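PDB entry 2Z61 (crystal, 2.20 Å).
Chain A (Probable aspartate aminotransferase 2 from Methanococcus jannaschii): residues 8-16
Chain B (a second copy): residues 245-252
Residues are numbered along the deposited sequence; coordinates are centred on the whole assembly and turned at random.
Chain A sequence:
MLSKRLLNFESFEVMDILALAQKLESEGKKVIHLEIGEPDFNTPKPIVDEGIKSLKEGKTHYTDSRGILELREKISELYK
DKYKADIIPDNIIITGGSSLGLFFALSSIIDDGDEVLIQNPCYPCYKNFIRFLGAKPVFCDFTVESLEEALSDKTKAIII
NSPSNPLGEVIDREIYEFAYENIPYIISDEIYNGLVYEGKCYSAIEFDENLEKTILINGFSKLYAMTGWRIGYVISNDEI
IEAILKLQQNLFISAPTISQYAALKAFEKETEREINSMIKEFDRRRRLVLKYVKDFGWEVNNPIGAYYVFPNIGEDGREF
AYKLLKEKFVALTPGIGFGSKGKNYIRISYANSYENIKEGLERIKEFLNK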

# COMPACT_ATOMS: atom_id res chain seq x y z
N ASN A 8 -10.17 -11.74 -14.31
CA ASN A 8 -11.52 -11.29 -14.01
C ASN A 8 -11.55 -9.81 -13.63
O ASN A 8 -12.62 -9.20 -13.58
CB ASN A 8 -12.12 -12.12 -12.87
CG ASN A 8 -12.24 -13.59 -13.22
OD1 ASN A 8 -12.92 -13.96 -14.18
ND2 ASN A 8 -11.59 -14.44 -12.43
N PHE A 9 -10.38 -9.25 -13.37
CA PHE A 9 -10.24 -7.84 -12.98
C PHE A 9 -10.70 -6.90 -14.09
O PHE A 9 -9.95 -6.63 -15.03
CB PHE A 9 -8.77 -7.54 -12.65
CG PHE A 9 -8.57 -6.89 -11.32
CD1 PHE A 9 -8.63 -7.63 -10.15
CD2 PHE A 9 -8.30 -5.53 -11.24
CE1 PHE A 9 -8.43 -7.03 -8.92
CE2 PHE A 9 -8.09 -4.92 -10.01
CZ PHE A 9 -8.16 -5.67 -8.85
N GLU A 10 -11.92 -6.38 -13.97
CA GLU A 10 -12.47 -5.48 -14.98
C GLU A 10 -11.74 -4.13 -15.00
O GLU A 10 -11.18 -3.71 -14.00
CB GLU A 10 -13.97 -5.25 -14.73
CG GLU A 10 -14.80 -6.52 -14.83
CD GLU A 10 -16.27 -6.30 -14.48
OE1 GLU A 10 -16.92 -5.48 -15.16
OE2 GLU A 10 -16.76 -6.95 -13.53
N SER A 11 -11.76 -3.48 -16.16
CA SER A 11 -11.10 -2.18 -16.32
C SER A 11 -12.10 -1.04 -16.23
O SER A 11 -13.29 -1.22 -16.49
CB SER A 11 -10.38 -2.12 -17.67
OG SER A 11 -9.32 -3.05 -17.72
N PHE A 12 -11.61 0.14 -15.86
CA PHE A 12 -12.46 1.33 -15.74
C PHE A 12 -12.79 1.81 -17.15
O PHE A 12 -11.90 1.93 -17.99
CB PHE A 12 -11.73 2.44 -14.98
CG PHE A 12 -11.11 1.99 -13.68
CD1 PHE A 12 -9.93 1.25 -13.68
CD2 PHE A 12 -11.68 2.33 -12.46
CE1 PHE A 12 -9.33 0.85 -12.49
CE2 PHE A 12 -11.09 1.94 -11.26
CZ PHE A 12 -9.91 1.20 -11.28
N GLU A 13 -14.07 2.10 -17.40
CA GLU A 13 -14.53 2.58 -18.71
C GLU A 13 -14.21 4.05 -18.93
O GLU A 13 -14.95 4.75 -19.62
CB GLU A 13 -16.05 2.42 -18.85
CG GLU A 13 -16.54 1.09 -19.43
CD GLU A 13 -16.56 -0.03 -18.41
OE1 GLU A 13 -17.23 0.14 -17.36
OE2 GLU A 13 -15.92 -1.08 -18.65
N VAL A 14 -13.10 4.52 -18.36
CA VAL A 14 -12.72 5.92 -18.49
C VAL A 14 -11.43 6.07 -19.29
O VAL A 14 -11.10 7.15 -19.77
CB VAL A 14 -12.54 6.57 -17.11
CG1 VAL A 14 -12.21 8.05 -17.26
CG2 VAL A 14 -13.81 6.39 -16.28
N MET A 15 -10.70 4.96 -19.43
CA MET A 15 -9.43 4.94 -20.15
C MET A 15 -9.62 5.45 -21.58
O MET A 15 -8.70 6.03 -22.17
CB MET A 15 -8.87 3.51 -20.19
CG MET A 15 -8.68 2.87 -18.81
SD MET A 15 -7.25 3.49 -17.91
CE MET A 15 -6.02 2.24 -18.31
N ASP A 16 -10.81 5.23 -22.12
CA ASP A 16 -11.14 5.66 -23.47
C ASP A 16 -11.04 7.18 -23.55
O ASP A 16 -10.20 7.74 -24.25
CB ASP A 16 -12.56 5.23 -23.82
CG ASP A 16 -12.87 3.83 -23.33
OD1 ASP A 16 -12.87 3.62 -22.10
OD2 ASP A 16 -13.13 2.95 -24.18
N LEU B 245 -0.38 -3.07 -13.03
CA LEU B 245 -0.94 -1.73 -13.08
C LEU B 245 -2.41 -1.72 -12.65
O LEU B 245 -2.84 -0.85 -11.89
CB LEU B 245 -0.82 -1.14 -14.49
CG LEU B 245 -1.34 0.29 -14.69
CD1 LEU B 245 -0.75 1.22 -13.63
CD2 LEU B 245 -0.96 0.77 -16.08
N LYS B 246 -3.18 -2.70 -13.13
CA LYS B 246 -4.58 -2.81 -12.78
C LYS B 246 -4.72 -3.00 -11.28
O LYS B 246 -5.60 -2.40 -10.65
CB LYS B 246 -5.22 -4.00 -13.51
CG LYS B 246 -5.14 -3.88 -15.03
CD LYS B 246 -5.40 -5.21 -15.72
CE LYS B 246 -6.74 -5.79 -15.33
NZ LYS B 246 -7.87 -4.97 -15.84
N LEU B 247 -3.86 -3.83 -10.70
CA LEU B 247 -3.90 -4.06 -9.26
C LEU B 247 -3.57 -2.76 -8.53
O LEU B 247 -4.23 -2.40 -7.54
CB LEU B 247 -2.88 -5.14 -8.87
CG LEU B 247 -3.21 -6.57 -9.29
CD1 LEU B 247 -2.00 -7.45 -9.05
CD2 LEU B 247 -4.41 -7.09 -8.50
N GLN B 248 -2.55 -2.05 -9.01
CA GLN B 248 -2.12 -0.79 -8.42
C GLN B 248 -3.20 0.29 -8.50
O GLN B 248 -3.43 1.02 -7.54
CB GLN B 248 -0.84 -0.30 -9.09
CG GLN B 248 -0.44 1.13 -8.71
CD GLN B 248 0.83 1.18 -7.87
OE1 GLN B 248 0.96 0.49 -6.87
NE2 GLN B 248 1.77 2.02 -8.28
N GLN B 249 -3.86 0.40 -9.65
CA GLN B 249 -4.90 1.41 -9.84
C GLN B 249 -6.09 1.20 -8.90
O GLN B 249 -6.75 2.16 -8.50
CB GLN B 249 -5.41 1.40 -11.28
CG GLN B 249 -4.35 1.67 -12.32
CD GLN B 249 -4.87 1.47 -13.73
OE1 GLN B 249 -5.29 0.38 -14.09
NE2 GLN B 249 -4.83 2.53 -14.53
N ASN B 250 -6.35 -0.05 -8.54
CA ASN B 250 -7.47 -0.36 -7.66
C ASN B 250 -7.12 -0.30 -6.17
O ASN B 250 -7.80 0.39 -5.40
CB ASN B 250 -8.04 -1.75 -7.99
CG ASN B 250 -8.95 -1.73 -9.22
OD1 ASN B 250 -10.16 -1.57 -9.11
ND2 ASN B 250 -8.35 -1.90 -10.40
N LEU B 251 -6.06 -1.00 -5.79
CA LEU B 251 -5.65 -1.10 -4.39
C LEU B 251 -4.83 0.02 -3.76
O LEU B 251 -4.85 0.18 -2.54
CB LEU B 251 -4.88 -2.41 -4.18
CG LEU B 251 -5.59 -3.75 -4.38
CD1 LEU B 251 -6.76 -3.83 -3.44
CD2 LEU B 251 -6.05 -3.92 -5.82
N PHE B 252 -4.10 0.80 -4.56
CA PHE B 252 -3.25 1.83 -3.97
C PHE B 252 -3.27 3.19 -4.67
O PHE B 252 -3.02 4.22 -4.04
CB PHE B 252 -1.81 1.28 -3.94
CG PHE B 252 -0.91 2.00 -2.98
CD1 PHE B 252 -1.21 2.01 -1.62
CD2 PHE B 252 0.21 2.67 -3.43
CE1 PHE B 252 -0.39 2.70 -0.73
CE2 PHE B 252 1.03 3.37 -2.55
CZ PHE B 252 0.73 3.38 -1.20

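A segment of chain A, residues 8-16, extended from Phe A9 to Phe A12, lies against the last turns of a helix in the second copy of the protein, chain B residues 245-252; together they bury 455 Å². From Phe A9 the segment is loop until Met A15, where a helix begins, and the closest pair of CA atoms is Ser A11 and Lys B246, 7.4 Å apart.

The CA-to-CB bond of Asn A8 points away, and the residue takes no part. Phe A9 is the main anchor: its CA-to-CB bond points toward the helix, and 119 Å² of the residue is covered. Leu B247 CD2 sits over one face of the ring, 4.0 Å from Phe A9 CZ, and Leu B251 CD2 lies 4.1 Å from the same CZ. These leucines are one helical turn apart, so their methyl groups meet the end of the ring together, an apolar contact that keeps the aromatic carbons from water. Asn B250 comes to the ring edge, near its plane, with ND2 3.1 Å from Phe A9 CE2. That amide is already engaged: Asn B250 ND2 donates to Lys B246 O within its own helix at 2.8 Å and an almost straight 174°, which holds the asparagine beside the ring.

The backbone of Phe A9 accepts a hydrogen bond from the helix. Lys B246 NZ donates to Phe A9 O at 2.8 Å, pairing a charged ammonium with a carbonyl in a loop. The lysine's methylene chain contributes too, Lys B246 CE lying 3.8 Å from CB of Phe A9. The CA-to-CB bond of Glu A10 points away, and its carboxylate ends far from this lysine, Glu A10 OE1 being 9.1 Å from Lys B246 NZ. At Ser A11 the CA-to-CB bond runs sideways, yet OG comes within 3.1 Å of Lys B246 NZ, so the ammonium has polar oxygen from both Phe A9 and Ser A11 close at hand.

The CA-to-CB bond of Phe A12 is also sideways, but the end of its ring reaches the helix one turn beyond Lys B246. Phe A12 CE1 is 4.1 Å from Gln B249 CB, a contact with the aliphatic base of the glutamine, while Phe A12 CZ approaches Asn B250 OD1 at 3.5 Å; that oxygen is hydrogen-bonded elsewhere in the structure. The amide of Asn B250 thus lies close to both Phe A9 and Phe A12. Glu A13 and Val A14 are out of reach. The CA-to-CB bond of Met A15 points toward chain B, and the residue makes a looser contact, CE to Gln B249 NE2 at 4.0 Å, through a poorly ordered side chain.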